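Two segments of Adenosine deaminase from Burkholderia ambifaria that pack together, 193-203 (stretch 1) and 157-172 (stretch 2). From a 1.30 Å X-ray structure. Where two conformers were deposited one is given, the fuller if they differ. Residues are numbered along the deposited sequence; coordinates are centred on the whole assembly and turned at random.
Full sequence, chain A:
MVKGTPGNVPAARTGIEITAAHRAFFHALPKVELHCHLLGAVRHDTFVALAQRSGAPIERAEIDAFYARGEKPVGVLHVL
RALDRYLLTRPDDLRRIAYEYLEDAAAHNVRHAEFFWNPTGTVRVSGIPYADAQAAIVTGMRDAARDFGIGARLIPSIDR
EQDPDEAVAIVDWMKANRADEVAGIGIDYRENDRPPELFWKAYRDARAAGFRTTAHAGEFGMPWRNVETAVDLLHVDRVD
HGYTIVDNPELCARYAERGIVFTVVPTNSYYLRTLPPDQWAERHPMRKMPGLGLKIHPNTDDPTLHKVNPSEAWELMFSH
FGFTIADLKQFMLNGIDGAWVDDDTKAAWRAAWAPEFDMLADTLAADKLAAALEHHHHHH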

# COMPACT_ATOMS: atom_id res chain seq x y z
N ASP A 193 -18.05 -9.37 6.28
CA ASP A 193 -19.41 -8.90 6.52
C ASP A 193 -19.69 -7.44 6.14
O ASP A 193 -20.76 -6.91 6.46
CB ASP A 193 -19.82 -9.14 7.98
CG ASP A 193 -19.65 -10.58 8.39
OD1 ASP A 193 -20.16 -11.47 7.67
OD2 ASP A 193 -18.99 -10.84 9.42
N ARG A 194 -18.75 -6.80 5.45
CA ARG A 194 -18.91 -5.42 5.00
C ARG A 194 -18.59 -5.36 3.51
O ARG A 194 -17.58 -4.79 3.09
CB ARG A 194 -18.02 -4.46 5.80
CG ARG A 194 -18.18 -4.55 7.31
CD ARG A 194 -19.58 -4.16 7.75
NE ARG A 194 -19.81 -2.72 7.60
CZ ARG A 194 -20.97 -2.12 7.82
NH1 ARG A 194 -22.03 -2.82 8.20
NH2 ARG A 194 -21.07 -0.81 7.66
N PRO A 195 -19.47 -5.95 2.69
CA PRO A 195 -19.12 -6.16 1.28
C PRO A 195 -19.11 -4.85 0.48
O PRO A 195 -19.77 -3.87 0.86
CB PRO A 195 -20.22 -7.10 0.80
CG PRO A 195 -21.38 -6.76 1.65
CD PRO A 195 -20.79 -6.50 3.01
N PRO A 196 -18.39 -4.84 -0.64
CA PRO A 196 -18.18 -3.58 -1.37
C PRO A 196 -19.46 -2.93 -1.91
O PRO A 196 -19.52 -1.70 -1.94
CB PRO A 196 -17.22 -3.98 -2.50
CG PRO A 196 -17.42 -5.48 -2.65
CD PRO A 196 -17.65 -5.96 -1.25
N GLU A 197 -20.45 -3.73 -2.29
CA GLU A 197 -21.69 -3.16 -2.82
C GLU A 197 -22.46 -2.32 -1.80
O GLU A 197 -23.29 -1.50 -2.16
CB GLU A 197 -22.58 -4.25 -3.43
CG GLU A 197 -23.13 -5.29 -2.45
CD GLU A 197 -22.25 -6.52 -2.28
OE1 GLU A 197 -21.01 -6.43 -2.50
OE2 GLU A 197 -22.80 -7.58 -1.89
N LEU A 198 -22.17 -2.52 -0.51
CA LEU A 198 -22.79 -1.70 0.53
C LEU A 198 -22.49 -0.21 0.31
O LEU A 198 -23.28 0.66 0.70
CB LEU A 198 -22.28 -2.16 1.90
CG LEU A 198 -22.83 -1.50 3.17
CD1 LEU A 198 -24.35 -1.63 3.21
CD2 LEU A 198 -22.18 -2.14 4.40
N PHE A 199 -21.35 0.06 -0.33
CA PHE A 199 -20.80 1.41 -0.50
C PHE A 199 -20.97 1.94 -1.93
O PHE A 199 -20.22 2.81 -2.37
CB PHE A 199 -19.34 1.41 -0.05
CG PHE A 199 -19.19 0.97 1.38
CD1 PHE A 199 -19.35 1.89 2.41
CD2 PHE A 199 -19.00 -0.37 1.70
CE1 PHE A 199 -19.28 1.49 3.73
CE2 PHE A 199 -18.92 -0.77 3.03
CZ PHE A 199 -19.06 0.16 4.04
N TRP A 200 -21.97 1.43 -2.63
CA TRP A 200 -22.21 1.82 -4.01
C TRP A 200 -22.38 3.33 -4.17
O TRP A 200 -21.91 3.91 -5.15
CB TRP A 200 -23.45 1.09 -4.59
CG TRP A 200 -24.75 1.50 -3.98
CD1 TRP A 200 -25.38 0.91 -2.93
CD2 TRP A 200 -25.59 2.59 -4.39
NE1 TRP A 200 -26.56 1.57 -2.65
CE2 TRP A 200 -26.70 2.61 -3.53
CE3 TRP A 200 -25.50 3.56 -5.39
CZ2 TRP A 200 -27.73 3.56 -3.65
CZ3 TRP A 200 -26.50 4.50 -5.51
CH2 TRP A 200 -27.61 4.49 -4.64
N LYS A 201 -23.03 3.97 -3.21
CA LYS A 201 -23.33 5.39 -3.36
C LYS A 201 -22.08 6.27 -3.37
O LYS A 201 -21.95 7.18 -4.20
CB LYS A 201 -24.31 5.85 -2.28
CG LYS A 201 -24.94 7.20 -2.53
CD LYS A 201 -26.05 7.47 -1.52
CE LYS A 201 -26.56 8.88 -1.65
NZ LYS A 201 -27.55 9.11 -0.58
N ALA A 202 -21.16 5.98 -2.46
CA ALA A 202 -19.93 6.76 -2.39
C ALA A 202 -19.11 6.60 -3.65
O ALA A 202 -18.51 7.57 -4.13
CB ALA A 202 -19.12 6.35 -1.17
N TYR A 203 -19.07 5.39 -4.20
CA TYR A 203 -18.33 5.15 -5.44
C TYR A 203 -18.97 5.87 -6.62
O TYR A 203 -18.26 6.50 -7.42
CB TYR A 203 -18.11 3.64 -5.69
CG TYR A 203 -16.94 3.12 -4.89
CD1 TYR A 203 -17.07 2.83 -3.53
CD2 TYR A 203 -15.69 2.98 -5.47
CE1 TYR A 203 -15.97 2.40 -2.79
CE2 TYR A 203 -14.60 2.56 -4.73
CZ TYR A 203 -14.75 2.27 -3.40
OH TYR A 203 -13.65 1.86 -2.67
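Stretch 2, residues 157-172: SIDREQDPDEAVAIVD

Two arginines, one from each stretch, lock the contact by reaching for each other's backbone. Arg194 NE donates to Arg160 O at 2.8 Å and almost in line, while Arg194 NH2 donates to Gln162 O at 2.9 Å; both carbonyls lie at the edge of the guanidinium, near its plane. In return, Arg160 NE and Arg160 NH2 both donate to Arg194 O, at 3.0 and 2.9 Å. Each side chain thus reads main-chain carbonyls, and the first rule is reciprocity: the residue that donates through its guanidinium also offers its own carbonyl. Arg194 turns all three of its first chi angles to m to arrive, and its CB rests 4.0 Å from Arg160 CG, so the aliphatic parts also touch.

The acceptors on stretch 2 are presented by a turn. Strand 157-159 ends in a type I turn from Asp159 to Gln162, closed by Gln162 N to Asp159 O at 3.0 Å and braced by Asp159, whose OD1 accepts from Glu161 N (3.2 Å) and whose OD2 accepts from Gln162 NE2 (3.0 Å). Asp163 then caps the following helix, its OD1 taking Asp165 N at 2.8 Å, and the chain runs on helically through Asp172.

Along both stretches the register advances in the same sense: Arg194 is nearest Arg160, Phe199 nearest Pro164, and Ala202 nearest Val168, with CA separations of 6.3, 5.4 and 4.6 Å, so the backbones draw closer toward the helical part of stretch 1.

Beside the arginines, the Phe199 ring fills the space between turn and helix. Its CZ comes within 3.4 Å of Arg160 O, at the ring edge, and its CD1 lies 3.9 Å from both Ile158 CG2 and Ala167 CB and 4.1 Å from Pro164 CB. Leu198 CD1 adds a flank against Pro164 CG at 4.0 Å.

Farther along, two alanines meet: Ala202 CB lies 3.5 Å from Ala167 CB and 4.0 Å from Ile158 CD1, while Ala202 O lies 3.5 Å from Val171 CG2. Tyr203 points its CA-to-CB bond away, yet its CE1 reaches Ile158 CD1 at 3.6 Å.

Lys201, exposed and with all four chi angles t, lays its CG 3.8 Å from Val168 CG2. Two waters complete the seam: one accepts from Ala202 N and donates to Pro164 O, both at 3.1 Å; the other accepts from Lys201 NZ and donates to Asp165 OD1, both at 3.0 Å.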

# COMPACT_ATOMS: atom_id res chain seq x y z
N SER A 157 -9.86 7.34 2.19
CA SER A 157 -10.36 5.98 2.11
C SER A 157 -11.50 5.72 3.07
O SER A 157 -11.47 6.12 4.24
CB SER A 157 -9.23 4.98 2.35
OG SER A 157 -8.24 5.10 1.34
N ILE A 158 -12.51 5.04 2.55
CA ILE A 158 -13.68 4.68 3.32
C ILE A 158 -13.32 3.68 4.42
O ILE A 158 -12.57 2.73 4.17
CB ILE A 158 -14.74 4.04 2.39
CG1 ILE A 158 -15.21 5.07 1.36
CG2 ILE A 158 -15.88 3.44 3.19
CD1 ILE A 158 -15.86 4.44 0.14
N ASP A 159 -13.80 3.93 5.64
CA ASP A 159 -13.70 2.99 6.75
C ASP A 159 -14.92 2.10 6.63
O ASP A 159 -16.03 2.49 7.01
CB ASP A 159 -13.70 3.79 8.06
CG ASP A 159 -13.65 2.92 9.29
OD1 ASP A 159 -13.82 1.69 9.20
OD2 ASP A 159 -13.46 3.51 10.38
N ARG A 160 -14.75 0.90 6.08
CA ARG A 160 -15.91 0.07 5.76
C ARG A 160 -16.62 -0.49 6.98
O ARG A 160 -17.70 -1.08 6.86
CB ARG A 160 -15.52 -1.05 4.79
CG ARG A 160 -14.78 -2.21 5.43
CD ARG A 160 -14.02 -3.04 4.39
NE ARG A 160 -14.90 -3.54 3.34
CZ ARG A 160 -14.54 -3.80 2.08
NH1 ARG A 160 -13.28 -3.64 1.69
NH2 ARG A 160 -15.46 -4.21 1.20
N GLU A 161 -16.04 -0.32 8.17
CA GLU A 161 -16.70 -0.75 9.39
C GLU A 161 -17.76 0.24 9.86
O GLU A 161 -18.55 -0.08 10.75
CB GLU A 161 -15.67 -1.02 10.49
CG GLU A 161 -14.71 -2.15 10.13
CD GLU A 161 -13.64 -2.39 11.17
OE1 GLU A 161 -13.89 -2.11 12.37
OE2 GLU A 161 -12.54 -2.85 10.80
N GLN A 162 -17.77 1.42 9.27
CA GLN A 162 -18.80 2.42 9.57
C GLN A 162 -19.87 2.43 8.48
O GLN A 162 -19.72 1.79 7.44
CB GLN A 162 -18.17 3.81 9.76
CG GLN A 162 -16.84 3.85 10.56
CD GLN A 162 -16.81 2.98 11.82
OE1 GLN A 162 -17.82 2.82 12.52
NE2 GLN A 162 -15.63 2.43 12.12
N ASP A 163 -20.96 3.14 8.76
CA ASP A 163 -22.12 3.20 7.87
C ASP A 163 -21.76 3.79 6.49
O ASP A 163 -20.87 4.64 6.39
CB ASP A 163 -23.19 4.08 8.53
CG ASP A 163 -24.54 3.99 7.85
OD1 ASP A 163 -24.77 4.74 6.88
OD2 ASP A 163 -25.39 3.19 8.31
N PRO A 164 -22.44 3.33 5.43
CA PRO A 164 -22.19 3.90 4.10
C PRO A 164 -22.42 5.42 4.01
O PRO A 164 -21.84 6.04 3.11
CB PRO A 164 -23.15 3.13 3.17
CG PRO A 164 -24.03 2.31 4.08
CD PRO A 164 -23.29 2.12 5.37
N ASP A 165 -23.21 6.00 4.91
CA ASP A 165 -23.34 7.46 4.96
C ASP A 165 -22.01 8.17 5.22
O ASP A 165 -21.79 9.29 4.74
CB ASP A 165 -24.32 7.89 6.06
CG ASP A 165 -25.76 7.67 5.68
OD1 ASP A 165 -26.03 7.45 4.48
OD2 ASP A 165 -26.61 7.74 6.58
N GLU A 166 -21.12 7.54 5.98
CA GLU A 166 -19.83 8.15 6.27
C GLU A 166 -18.98 8.17 5.01
O GLU A 166 -18.19 9.08 4.79
CB GLU A 166 -19.10 7.43 7.42
CG GLU A 166 -19.77 7.57 8.78
CD GLU A 166 -19.78 9.00 9.33
OE1 GLU A 166 -19.02 9.86 8.85
OE2 GLU A 166 -20.55 9.25 10.28
N ALA A 167 -19.17 7.15 4.17
CA ALA A 167 -18.45 7.07 2.90
C ALA A 167 -18.88 8.21 1.96
O ALA A 167 -18.03 8.86 1.35
CB ALA A 167 -18.66 5.70 2.25
N VAL A 168 -20.18 8.45 1.87
CA VAL A 168 -20.69 9.58 1.10
C VAL A 168 -20.14 10.89 1.65
O VAL A 168 -19.76 11.79 0.88
CB VAL A 168 -22.24 9.58 1.06
CG1 VAL A 168 -22.77 10.86 0.40
CG2 VAL A 168 -22.74 8.35 0.31
N ALA A 169 -20.06 11.00 2.98
CA ALA A 169 -19.52 12.21 3.61
C ALA A 169 -18.09 12.52 3.14
O ALA A 169 -17.72 13.68 2.95
CB ALA A 169 -19.60 12.11 5.14
N ILE A 170 -17.29 11.48 2.94
CA ILE A 170 -15.92 11.67 2.46
C ILE A 170 -15.88 12.33 1.09
O ILE A 170 -15.11 13.28 0.86
CB ILE A 170 -15.16 10.34 2.39
CG1 ILE A 170 -14.92 9.79 3.79
CG2 ILE A 170 -13.84 10.49 1.62
CD1 ILE A 170 -14.36 8.40 3.81
N VAL A 171 -16.72 11.84 0.18
CA VAL A 171 -16.75 12.41 -1.16
C VAL A 171 -17.23 13.87 -1.10
O VAL A 171 -16.69 14.73 -1.80
CB VAL A 171 -17.59 11.57 -2.14
CG1 VAL A 171 -17.52 12.17 -3.54
CG2 VAL A 171 -17.07 10.13 -2.18
N ASP A 172 -18.22 14.14 -0.25
CA ASP A 172 -18.67 15.52 -0.02
C ASP A 172 -17.50 16.41 0.44
O ASP A 172 -17.30 17.51 -0.07
CB ASP A 172 -19.81 15.56 1.03
CG ASP A 172 -21.12 14.97 0.52
OD1 ASP A 172 -21.32 14.90 -0.71
OD2 ASP A 172 -21.96 14.60 1.37
O HOH W 1 -21.78 4.73 0.30
O HOH W 2 -25.98 8.96 1.92